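Local atomic coordinates of PmbA-related protein (Thermotoga maritima, PDB entry 1VL4), a protein that is of uncertain function but belongs to the PmbA/TldD family (peptidase U62), whose members are generally assigned metallopeptidase activity. Residues Y113-E124 with L171-G180; V280-G291 with R342-P350. All coordinates share one frame; numbering follows the deposited sequence.

The two contacts belong to different parts of the chain and follow one another in sequence, contact 1 closing before contact 2 opens. In contact 1 a loop, 113-124, lies along strand 172-188 of the long antiparallel sheet; in contact 2 strands 282-285 and 345-348 pair inside a separate mixed sheet. Their centres are about 18 Å apart, yet they meet: the methyl CE of Met116 packs on CB of Pro286 at 3.7 Å, and CB of Met116 lies 3.8 Å from CD1 of Tyr287. Arg203 also joins them, binding the backbone oxygens of His288 and Pro289 and, weakly, those of Thr118 and Asp178. Glu306 likewise forms salt bridges with both Arg114 and Lys283.

Contact 1: Y113-E124 with L171-G180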
loop_
_atom_site.group_PDB
_atom_site.type_symbol
_atom_site.label_atom_id
_atom_site.label_comp_id
_atom_site.label_asym_id
_atom_site.label_seq_id
_atom_site.Cartn_x
_atom_site.Cartn_y
_atom_site.Cartn_z
ATOM N N TYR A 113 -16.116 28.363 10.440
ATOM C CA TYR A 113 -15.816 26.980 10.511
ATOM C C TYR A 113 -16.528 26.474 11.720
ATOM O O TYR A 113 -16.601 27.176 12.712
ATOM C CB TYR A 113 -14.293 26.794 10.660
ATOM C CG TYR A 113 -13.530 27.208 9.394
ATOM C CD1 TYR A 113 -13.181 28.526 9.190
ATOM C CD2 TYR A 113 -13.175 26.293 8.447
ATOM C CE1 TYR A 113 -12.519 28.926 8.027
ATOM C CE2 TYR A 113 -12.487 26.671 7.282
ATOM C CZ TYR A 113 -12.188 28.012 7.093
ATOM O OH TYR A 113 -11.550 28.419 5.961
ATOM N N ARG A 114 -17.016 25.236 11.651
ATOM C CA ARG A 114 -17.687 24.595 12.790
ATOM C C ARG A 114 -16.650 24.298 13.855
ATOM O O ARG A 114 -15.614 23.714 13.585
ATOM C CB ARG A 114 -18.327 23.279 12.375
ATOM C CG ARG A 114 -19.468 23.392 11.391
ATOM C CD ARG A 114 -20.249 22.024 11.281
ATOM N NE ARG A 114 -21.565 22.254 10.624
ATOM C CZ ARG A 114 -22.612 21.445 10.709
ATOM N NH1 ARG A 114 -22.537 20.321 11.402
ATOM N NH2 ARG A 114 -23.731 21.749 10.068
ATOM N N GLU A 115 -16.983 24.645 15.077
ATOM C CA GLU A 115 -16.218 24.271 16.285
ATOM C C GLU A 115 -16.529 22.842 16.689
ATOM O O GLU A 115 -17.692 22.510 16.896
ATOM C CB GLU A 115 -16.570 25.223 17.398
ATOM C CG GLU A 115 -16.110 24.868 18.845
ATOM C CD GLU A 115 -14.602 24.690 18.984
ATOM O OE1 GLU A 115 -13.839 25.294 18.174
ATOM O OE2 GLU A 115 -14.187 23.951 19.920
ATOM N N MET A 116 -15.489 22.015 16.832
ATOM C CA MET A 116 -15.667 20.593 17.153
ATOM C C MET A 116 -14.522 20.096 18.052
ATOM O O MET A 116 -13.368 20.552 17.911
ATOM C CB MET A 116 -15.826 19.754 15.891
ATOM C CG MET A 116 -14.745 19.923 14.917
ATOM S SD MET A 116 -14.813 18.928 13.409
ATOM C CE MET A 116 -16.164 19.720 12.525
ATOM N N GLU A 117 -14.858 19.195 18.981
ATOM C CA GLU A 117 -13.913 18.692 19.978
ATOM C C GLU A 117 -13.215 17.452 19.441
ATOM O O GLU A 117 -13.550 16.347 19.787
ATOM C CB GLU A 117 -14.561 18.467 21.384
ATOM C CG GLU A 117 -13.428 18.447 22.451
ATOM C CD GLU A 117 -13.806 17.993 23.869
ATOM O OE1 GLU A 117 -14.711 17.140 24.049
ATOM O OE2 GLU A 117 -13.121 18.478 24.799
ATOM N N THR A 118 -12.268 17.673 18.544
ATOM C CA THR A 118 -11.545 16.617 17.868
ATOM C C THR A 118 -10.258 16.299 18.623
ATOM O O THR A 118 -9.669 15.278 18.381
ATOM C CB THR A 118 -11.215 17.014 16.407
ATOM O OG1 THR A 118 -10.597 18.322 16.373
ATOM C CG2 THR A 118 -12.493 17.077 15.583
ATOM N N TYR A 119 -9.868 17.152 19.564
ATOM C CA TYR A 119 -8.636 16.910 20.311
ATOM C C TYR A 119 -8.989 16.915 21.759
ATOM O O TYR A 119 -9.387 17.937 22.282
ATOM C CB TYR A 119 -7.616 17.997 20.012
ATOM C CG TYR A 119 -6.390 17.847 20.854
ATOM C CD1 TYR A 119 -5.503 16.772 20.628
ATOM C CD2 TYR A 119 -6.172 18.660 21.953
ATOM C CE1 TYR A 119 -4.379 16.604 21.443
ATOM C CE2 TYR A 119 -5.061 18.477 22.771
ATOM C CZ TYR A 119 -4.174 17.444 22.515
ATOM O OH TYR A 119 -3.053 17.267 23.339
ATOM N N VAL A 120 -8.825 15.787 22.414
ATOM C CA VAL A 120 -9.089 15.706 23.856
ATOM C C VAL A 120 -7.835 15.721 24.700
ATOM O O VAL A 120 -7.858 16.319 25.734
ATOM C CB VAL A 120 -10.010 14.511 24.165
ATOM C CG1 VAL A 120 -10.264 14.362 25.656
ATOM C CG2 VAL A 120 -11.352 14.723 23.427
ATOM N N GLY A 121 -6.753 15.077 24.281
ATOM C CA GLY A 121 -5.506 15.117 25.041
ATOM C C GLY A 121 -5.303 14.012 26.062
ATOM O O GLY A 121 -4.330 14.011 26.778
ATOM N N ARG A 122 -6.202 13.053 26.145
ATOM C CA ARG A 122 -6.049 12.016 27.143
ATOM C C ARG A 122 -5.193 10.816 26.694
ATOM O O ARG A 122 -4.533 10.222 27.524
ATOM C CB ARG A 122 -7.410 11.581 27.658
ATOM C CG ARG A 122 -8.151 12.741 28.378
ATOM C CD ARG A 122 -9.358 12.288 29.130
ATOM N NE ARG A 122 -9.008 11.278 30.115
ATOM C CZ ARG A 122 -8.478 11.533 31.311
ATOM N NH1 ARG A 122 -8.212 12.786 31.690
ATOM N NH2 ARG A 122 -8.199 10.521 32.141
ATOM N N PHE A 123 -5.176 10.474 25.407
ATOM C CA PHE A 123 -4.322 9.340 24.962
ATOM C C PHE A 123 -2.851 9.655 25.269
ATOM O O PHE A 123 -2.101 8.788 25.710
ATOM C CB PHE A 123 -4.541 9.004 23.448
ATOM C CG PHE A 123 -5.664 8.051 23.206
ATOM C CD1 PHE A 123 -5.513 6.704 23.524
ATOM C CD2 PHE A 123 -6.899 8.505 22.698
ATOM C CE1 PHE A 123 -6.558 5.811 23.351
ATOM C CE2 PHE A 123 -7.930 7.627 22.513
ATOM C CZ PHE A 123 -7.788 6.283 22.822
ATOM N N GLU A 124 -2.467 10.920 25.052
ATOM C CA GLU A 124 -1.107 11.445 25.280
ATOM C C GLU A 124 -0.600 11.306 26.691
ATOM O O GLU A 124 0.602 11.230 26.909
ATOM C CB GLU A 124 -1.057 12.951 24.996
ATOM C CG GLU A 124 -0.827 13.281 23.569
ATOM C CD GLU A 124 -1.096 14.749 23.303
ATOM O OE1 GLU A 124 -2.287 15.142 23.258
ATOM O OE2 GLU A 124 -0.102 15.505 23.163
ATOM N N LEU A 171 -6.218 32.952 3.944
ATOM C CA LEU A 171 -6.549 31.711 4.640
ATOM C C LEU A 171 -5.530 31.491 5.717
ATOM O O LEU A 171 -4.292 31.664 5.524
ATOM C CB LEU A 171 -6.493 30.494 3.701
ATOM C CG LEU A 171 -6.974 29.138 4.219
ATOM C CD1 LEU A 171 -8.480 29.183 4.452
ATOM C CD2 LEU A 171 -6.589 27.986 3.241
ATOM N N ASP A 172 -6.037 31.109 6.867
ATOM C CA ASP A 172 -5.207 30.733 7.996
ATOM C C ASP A 172 -6.007 29.871 9.009
ATOM O O ASP A 172 -6.743 30.381 9.861
ATOM C CB ASP A 172 -4.638 31.963 8.673
ATOM C CG ASP A 172 -3.509 31.599 9.658
ATOM O OD1 ASP A 172 -3.203 30.388 9.801
ATOM O OD2 ASP A 172 -2.898 32.516 10.222
ATOM N N VAL A 173 -5.892 28.561 8.874
ATOM C CA VAL A 173 -6.743 27.628 9.630
ATOM C C VAL A 173 -5.861 26.573 10.256
ATOM O O VAL A 173 -4.802 26.274 9.732
ATOM C CB VAL A 173 -7.908 26.987 8.704
ATOM C CG1 VAL A 173 -8.900 28.055 8.306
ATOM C CG2 VAL A 173 -7.391 26.255 7.488
ATOM N N GLU A 174 -6.264 26.066 11.414
ATOM C CA GLU A 174 -5.460 25.084 12.150
ATOM C C GLU A 174 -6.457 24.198 12.848
ATOM O O GLU A 174 -7.514 24.664 13.230
ATOM C CB GLU A 174 -4.522 25.768 13.157
ATOM C CG GLU A 174 -3.728 24.821 14.064
ATOM C CD GLU A 174 -4.422 24.463 15.407
ATOM O OE1 GLU A 174 -5.333 25.201 15.853
ATOM O OE2 GLU A 174 -4.032 23.438 16.036
ATOM N N SER A 175 -6.177 22.913 12.926
ATOM C CA SER A 175 -7.003 21.994 13.726
ATOM C C SER A 175 -6.116 20.895 14.307
ATOM O O SER A 175 -5.090 20.555 13.737
ATOM C CB SER A 175 -8.062 21.387 12.799
ATOM O OG SER A 175 -8.816 20.364 13.417
ATOM N N GLN A 176 -6.455 20.386 15.482
ATOM C CA GLN A 176 -5.759 19.255 16.010
ATOM C C GLN A 176 -6.785 18.227 16.314
ATOM O O GLN A 176 -7.973 18.564 16.589
ATOM C CB GLN A 176 -5.027 19.537 17.310
ATOM C CG GLN A 176 -4.018 20.545 17.318
ATOM C CD GLN A 176 -3.312 20.479 18.636
ATOM O OE1 GLN A 176 -2.506 19.580 18.880
ATOM N NE2 GLN A 176 -3.689 21.371 19.528
ATOM N N MET A 177 -6.411 16.958 16.122
ATOM C CA MET A 177 -7.302 15.790 16.333
ATOM C C MET A 177 -6.490 14.706 17.039
ATOM O O MET A 177 -5.312 14.496 16.712
ATOM C CB MET A 177 -7.905 15.216 15.001
ATOM C CG MET A 177 -7.010 14.308 14.197
ATOM S SD MET A 177 -6.388 12.846 15.090
ATOM C CE MET A 177 -7.896 11.785 15.202
ATOM N N ASP A 178 -7.127 13.989 17.959
ATOM C CA ASP A 178 -6.532 12.812 18.530
ATOM C C ASP A 178 -7.539 11.652 18.607
ATOM O O ASP A 178 -8.730 11.822 18.292
ATOM C CB ASP A 178 -5.824 13.105 19.858
ATOM C CG ASP A 178 -6.750 13.422 21.006
ATOM O OD1 ASP A 178 -7.948 13.721 20.851
ATOM O OD2 ASP A 178 -6.212 13.406 22.100
ATOM N N GLY A 179 -7.034 10.454 18.904
ATOM C CA GLY A 179 -7.899 9.301 18.980
ATOM C C GLY A 179 -7.097 8.048 18.985
ATOM O O GLY A 179 -5.876 8.079 18.968
ATOM N N GLY A 180 -7.811 6.944 19.073
ATOM C CA GLY A 180 -7.203 5.619 19.183
ATOM C C GLY A 180 -8.201 4.545 18.839
ATOM O O GLY A 180 -9.396 4.818 18.654
HETATM O O HOH W 1 -10.936 20.982 15.442
HETATM O O HOH W 2 -7.585 11.619 23.904
HETATM O O HOH W 3 -3.741 12.750 22.999
#
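Asp178 grips the loop at Val120-Gly121 with both carboxylate oxygens. Its CG sits between the backbone N and the carbonyl carbon (chi1 70°), which swings the carboxylate out beside the strand to meet two successive amides. Val120 N reaches Asp178 OD1 at 2.7 Å, nearly straight but from above the carboxylate plane, while Gly121 N binds Asp178 OD2 on its syn side at 2.8 Å. Two waters bound to OD2 extend the grip to the amides of Phe123 and Glu124. Replacing Asp178 by an alanine would probably leave the amides of Val120 and Gly121, and the two waters, without their acceptor and free this part of the loop to shift. Next along, Thr118 OG1 donates to Gln176 O at 2.6 Å and takes a proton from a water shared with Ser175 OG, while Thr118 O accepts from Asp178 N. The loop leading to helix 128-143 is thus fastened to one edge of strand 172-188 in the long antiparallel sheet, while strand 148-167 pairs with its other edge. The ring of Tyr119 runs alongside Gln176, pointing the same way, with ring and amide planes only 18° apart; CD1 of Tyr119 lies 3.6 Å from Asp178 CG. Phe123 lays one ring face over Gly179 O and Gly180 CA, the latter in CH-pi contact 4.2 Å from the centroid. At the far end Tyr113 crosses Val173 at about a right angle, with Tyr113 CZ 3.5 Å from Val173 CG1 and the tyrosine hydroxyl hydrogen-bonded to Gly301 O.

Contact 2: V280-G291 with R342-P350; sequences VSIKDLPYHPKG and RPVNLMLMP
Asp284 and Asn345 add side-chain bonds to the backbone ladder between strands 282-285 and 345-348. With CG of Asp284 anti to the backbone N (chi1 177°), OD1 reaches across to Val344 N at 2.8 Å, accepting it on the syn side though well out of the carboxylate plane; OD2 turns to Lys307 in a salt bridge and to Asn335. Leu285 O receives two donors from one residue: Asn345 N at 3.0 Å, and Asn345 ND2, which approaches from above the carbonyl plane at 3.1 Å. A further bond from ND2 to Ser294 helps fix the amide, whose OD1 faces Gly291 CA. From this end the strands continue as an antiparallel ladder: Leu285 N binds Asn345 O, Lys283 and Met347 form a hydrogen-bonded pair exchanging N-H and C=O in both directions, and Met349 N extends the bonding to Ser281 O, 2.9 Å away and almost straight.

Side chains divide between the two faces of the sheet. On one, Ile282 lies between two leucines: its CG2 presses on Leu346 CD1 at 3.5 Å, a tight carbon contact, while CG1 meets Leu348 CD1, which also touches Val280 CG1. On the other, Leu285 CD2 rests on Met347 SD at 3.7 Å. There the folded chain of Met349 brings SD to 3.6 Å from Lys283 CG, and the lysine's ammonium continues to Glu306. Buried Asp284 therefore has its two oxygens engaged differently, one by a backbone amide and the other by Lys307 and Asn335, which would be expected to favour its ionised form.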
loop_
_atom_site.group_PDB
_atom_site.type_symbol
_atom_site.label_atom_id
_atom_site.label_comp_id
_atom_site.label_asym_id
_atom_site.label_seq_id
_atom_site.Cartn_x
_atom_site.Cartn_y
_atom_site.Cartn_z
ATOM N N VAL A 280 -33.871 5.039 3.142
ATOM C CA VAL A 280 -32.438 5.196 3.205
ATOM C C VAL A 280 -32.075 6.670 3.062
ATOM O O VAL A 280 -32.384 7.260 2.038
ATOM C CB VAL A 280 -31.750 4.408 2.103
ATOM C CG1 VAL A 280 -30.214 4.789 1.987
ATOM C CG2 VAL A 280 -31.925 2.937 2.345
ATOM N N SER A 281 -31.461 7.244 4.112
ATOM C CA SER A 281 -30.848 8.569 4.035
ATOM C C SER A 281 -29.391 8.419 4.428
ATOM O O SER A 281 -29.085 7.757 5.423
ATOM C CB SER A 281 -31.537 9.587 4.961
ATOM O OG SER A 281 -32.883 9.874 4.561
ATOM N N ILE A 282 -28.509 9.066 3.656
ATOM C CA ILE A 282 -27.108 9.035 3.898
ATOM C C ILE A 282 -26.624 10.490 3.887
ATOM O O ILE A 282 -26.879 11.252 2.903
ATOM C CB ILE A 282 -26.353 8.227 2.813
ATOM C CG1 ILE A 282 -26.868 6.775 2.796
ATOM C CG2 ILE A 282 -24.877 8.227 3.076
ATOM C CD1 ILE A 282 -26.284 5.920 1.656
ATOM N N LYS A 283 -25.922 10.841 4.968
ATOM C CA LYS A 283 -25.401 12.178 5.194
ATOM C C LYS A 283 -23.880 12.162 5.210
ATOM O O LYS A 283 -23.210 11.161 5.540
ATOM C CB LYS A 283 -25.907 12.724 6.547
ATOM C CG LYS A 283 -27.417 12.891 6.689
ATOM C CD LYS A 283 -27.770 13.859 7.827
ATOM C CE LYS A 283 -27.768 15.322 7.436
ATOM N NZ LYS A 283 -28.087 16.144 8.657
ATOM N N ASP A 284 -23.328 13.317 4.855
ATOM C CA ASP A 284 -21.893 13.596 5.091
ATOM C C ASP A 284 -21.854 14.498 6.301
ATOM O O ASP A 284 -22.442 15.583 6.285
ATOM C CB ASP A 284 -21.260 14.270 3.859
ATOM C CG ASP A 284 -19.750 14.661 4.088
ATOM O OD1 ASP A 284 -19.120 14.142 5.033
ATOM O OD2 ASP A 284 -19.229 15.549 3.377
ATOM N N LEU A 285 -21.224 13.998 7.369
ATOM C CA LEU A 285 -21.162 14.715 8.639
ATOM C C LEU A 285 -19.731 15.187 8.885
ATOM O O LEU A 285 -18.808 14.390 8.804
ATOM C CB LEU A 285 -21.557 13.778 9.781
ATOM C CG LEU A 285 -22.914 13.839 10.416
ATOM C CD1 LEU A 285 -24.094 13.903 9.447
ATOM C CD2 LEU A 285 -23.007 12.683 11.379
ATOM N N PRO A 286 -19.528 16.489 9.210
ATOM C CA PRO A 286 -18.155 16.952 9.586
ATOM C C PRO A 286 -17.576 16.290 10.846
ATOM O O PRO A 286 -16.371 16.203 11.017
ATOM C CB PRO A 286 -18.357 18.449 9.840
ATOM C CG PRO A 286 -19.624 18.805 9.044
ATOM C CD PRO A 286 -20.500 17.597 9.106
ATOM N N TYR A 287 -18.458 15.923 11.754
ATOM C CA TYR A 287 -18.047 15.461 13.049
ATOM C C TYR A 287 -18.950 14.400 13.621
ATOM O O TYR A 287 -20.156 14.488 13.519
ATOM C CB TYR A 287 -17.949 16.616 14.009
ATOM C CG TYR A 287 -17.739 16.249 15.450
ATOM C CD1 TYR A 287 -16.450 16.052 15.992
ATOM C CD2 TYR A 287 -18.829 16.186 16.306
ATOM C CE1 TYR A 287 -16.284 15.721 17.346
ATOM C CE2 TYR A 287 -18.676 15.825 17.629
ATOM C CZ TYR A 287 -17.405 15.621 18.148
ATOM O OH TYR A 287 -17.336 15.369 19.481
ATOM N N HIS A 288 -18.304 13.406 14.237
ATOM C CA HIS A 288 -18.910 12.479 15.170
ATOM C C HIS A 288 -17.840 12.213 16.258
ATOM O O HIS A 288 -16.654 12.111 15.952
ATOM C CB HIS A 288 -19.278 11.182 14.442
ATOM C CG HIS A 288 -19.996 10.195 15.310
ATOM N ND1 HIS A 288 -19.370 9.495 16.330
ATOM C CD2 HIS A 288 -21.293 9.805 15.327
ATOM C CE1 HIS A 288 -20.247 8.689 16.904
ATOM N NE2 HIS A 288 -21.412 8.839 16.299
ATOM N N PRO A 289 -18.243 12.134 17.515
ATOM C CA PRO A 289 -17.306 11.933 18.606
ATOM C C PRO A 289 -16.297 10.807 18.448
ATOM O O PRO A 289 -15.176 10.977 18.869
ATOM C CB PRO A 289 -18.224 11.638 19.802
ATOM C CG PRO A 289 -19.486 12.345 19.466
ATOM C CD PRO A 289 -19.628 12.301 17.998
ATOM N N LYS A 290 -16.674 9.724 17.771
ATOM C CA LYS A 290 -15.804 8.553 17.531
ATOM C C LYS A 290 -15.363 8.451 16.051
ATOM O O LYS A 290 -14.697 7.498 15.669
ATOM C CB LYS A 290 -16.552 7.260 17.890
ATOM C CG LYS A 290 -16.880 7.101 19.340
ATOM C CD LYS A 290 -17.447 5.716 19.587
ATOM C CE LYS A 290 -18.304 5.618 20.851
ATOM N NZ LYS A 290 -19.499 4.736 20.611
ATOM N N GLY A 291 -15.699 9.471 15.258
ATOM C CA GLY A 291 -15.233 9.559 13.848
ATOM C C GLY A 291 -13.910 10.294 13.814
ATOM O O GLY A 291 -13.882 11.528 13.859
ATOM N N ARG A 342 -13.799 13.217 -0.937
ATOM C CA ARG A 342 -14.451 12.260 -0.074
ATOM C C ARG A 342 -15.290 12.908 1.028
ATOM O O ARG A 342 -15.086 14.047 1.377
ATOM C CB ARG A 342 -13.442 11.261 0.532
ATOM C CG ARG A 342 -12.532 11.846 1.576
ATOM C CD ARG A 342 -11.703 10.778 2.344
ATOM N NE ARG A 342 -10.574 11.379 3.073
ATOM C CZ ARG A 342 -10.657 12.057 4.219
ATOM N NH1 ARG A 342 -11.835 12.263 4.843
ATOM N NH2 ARG A 342 -9.537 12.548 4.741
ATOM N N PRO A 343 -16.247 12.144 1.563
ATOM C CA PRO A 343 -16.989 12.550 2.738
ATOM C C PRO A 343 -16.078 12.560 3.947
ATOM O O PRO A 343 -14.997 11.963 3.914
ATOM C CB PRO A 343 -18.073 11.442 2.897
ATOM C CG PRO A 343 -17.616 10.320 2.146
ATOM C CD PRO A 343 -16.604 10.776 1.127
ATOM N N VAL A 344 -16.513 13.223 5.003
ATOM C CA VAL A 344 -15.744 13.236 6.240
ATOM C C VAL A 344 -16.213 11.998 7.033
ATOM O O VAL A 344 -15.459 11.066 7.217
ATOM C CB VAL A 344 -15.921 14.578 7.012
ATOM C CG1 VAL A 344 -15.184 14.544 8.311
ATOM C CG2 VAL A 344 -15.411 15.781 6.139
ATOM N N ASN A 345 -17.452 12.021 7.497
ATOM C CA ASN A 345 -18.093 10.833 8.050
ATOM C C ASN A 345 -19.299 10.531 7.185
ATOM O O ASN A 345 -20.207 11.344 7.092
ATOM C CB ASN A 345 -18.553 11.060 9.466
ATOM C CG ASN A 345 -17.392 11.346 10.440
ATOM O OD1 ASN A 345 -16.719 10.427 10.884
ATOM N ND2 ASN A 345 -17.208 12.650 10.804
ATOM N N LEU A 346 -19.295 9.394 6.523
ATOM C CA LEU A 346 -20.431 9.052 5.681
ATOM C C LEU A 346 -21.361 8.157 6.497
ATOM O O LEU A 346 -21.038 7.004 6.705
ATOM C CB LEU A 346 -19.993 8.331 4.411
ATOM C CG LEU A 346 -21.129 8.071 3.389
ATOM C CD1 LEU A 346 -21.619 9.371 2.814
ATOM C CD2 LEU A 346 -20.682 7.141 2.331
ATOM N N MET A 347 -22.544 8.685 6.845
ATOM C CA MET A 347 -23.455 8.051 7.771
ATOM C C MET A 347 -24.779 7.654 7.146
ATOM O O MET A 347 -25.517 8.498 6.664
ATOM C CB MET A 347 -23.730 8.978 8.954
ATOM C CG MET A 347 -24.662 8.388 9.986
ATOM S SD MET A 347 -24.674 9.332 11.480
ATOM C CE MET A 347 -25.805 8.411 12.494
ATOM N N LEU A 348 -25.122 6.385 7.284
ATOM C CA LEU A 348 -26.487 5.929 7.017
ATOM C C LEU A 348 -27.309 6.171 8.265
ATOM O O LEU A 348 -26.957 5.708 9.353
ATOM C CB LEU A 348 -26.527 4.434 6.645
ATOM C CG LEU A 348 -27.967 3.877 6.509
ATOM C CD1 LEU A 348 -28.470 4.328 5.208
ATOM C CD2 LEU A 348 -28.020 2.393 6.555
ATOM N N MET A 349 -28.403 6.910 8.103
ATOM C CA MET A 349 -29.169 7.368 9.197
ATOM C C MET A 349 -30.001 6.214 9.758
ATOM O O MET A 349 -30.655 5.518 8.989
ATOM C CB MET A 349 -30.044 8.520 8.746
ATOM C CG MET A 349 -29.288 9.756 8.234
ATOM S SD MET A 349 -27.965 10.410 9.308
ATOM C CE MET A 349 -28.861 11.063 10.621
ATOM N N PRO A 350 -30.006 6.023 11.100
ATOM C CA PRO A 350 -30.751 4.909 11.682
ATOM C C PRO A 350 -32.247 5.109 11.649
ATOM O O PRO A 350 -32.713 6.255 11.637
ATOM C CB PRO A 350 -30.273 4.880 13.159
ATOM C CG PRO A 350 -29.975 6.273 13.473
ATOM C CD PRO A 350 -29.372 6.827 12.156
HETATM O O HOH W 4 -31.651 5.776 6.601
#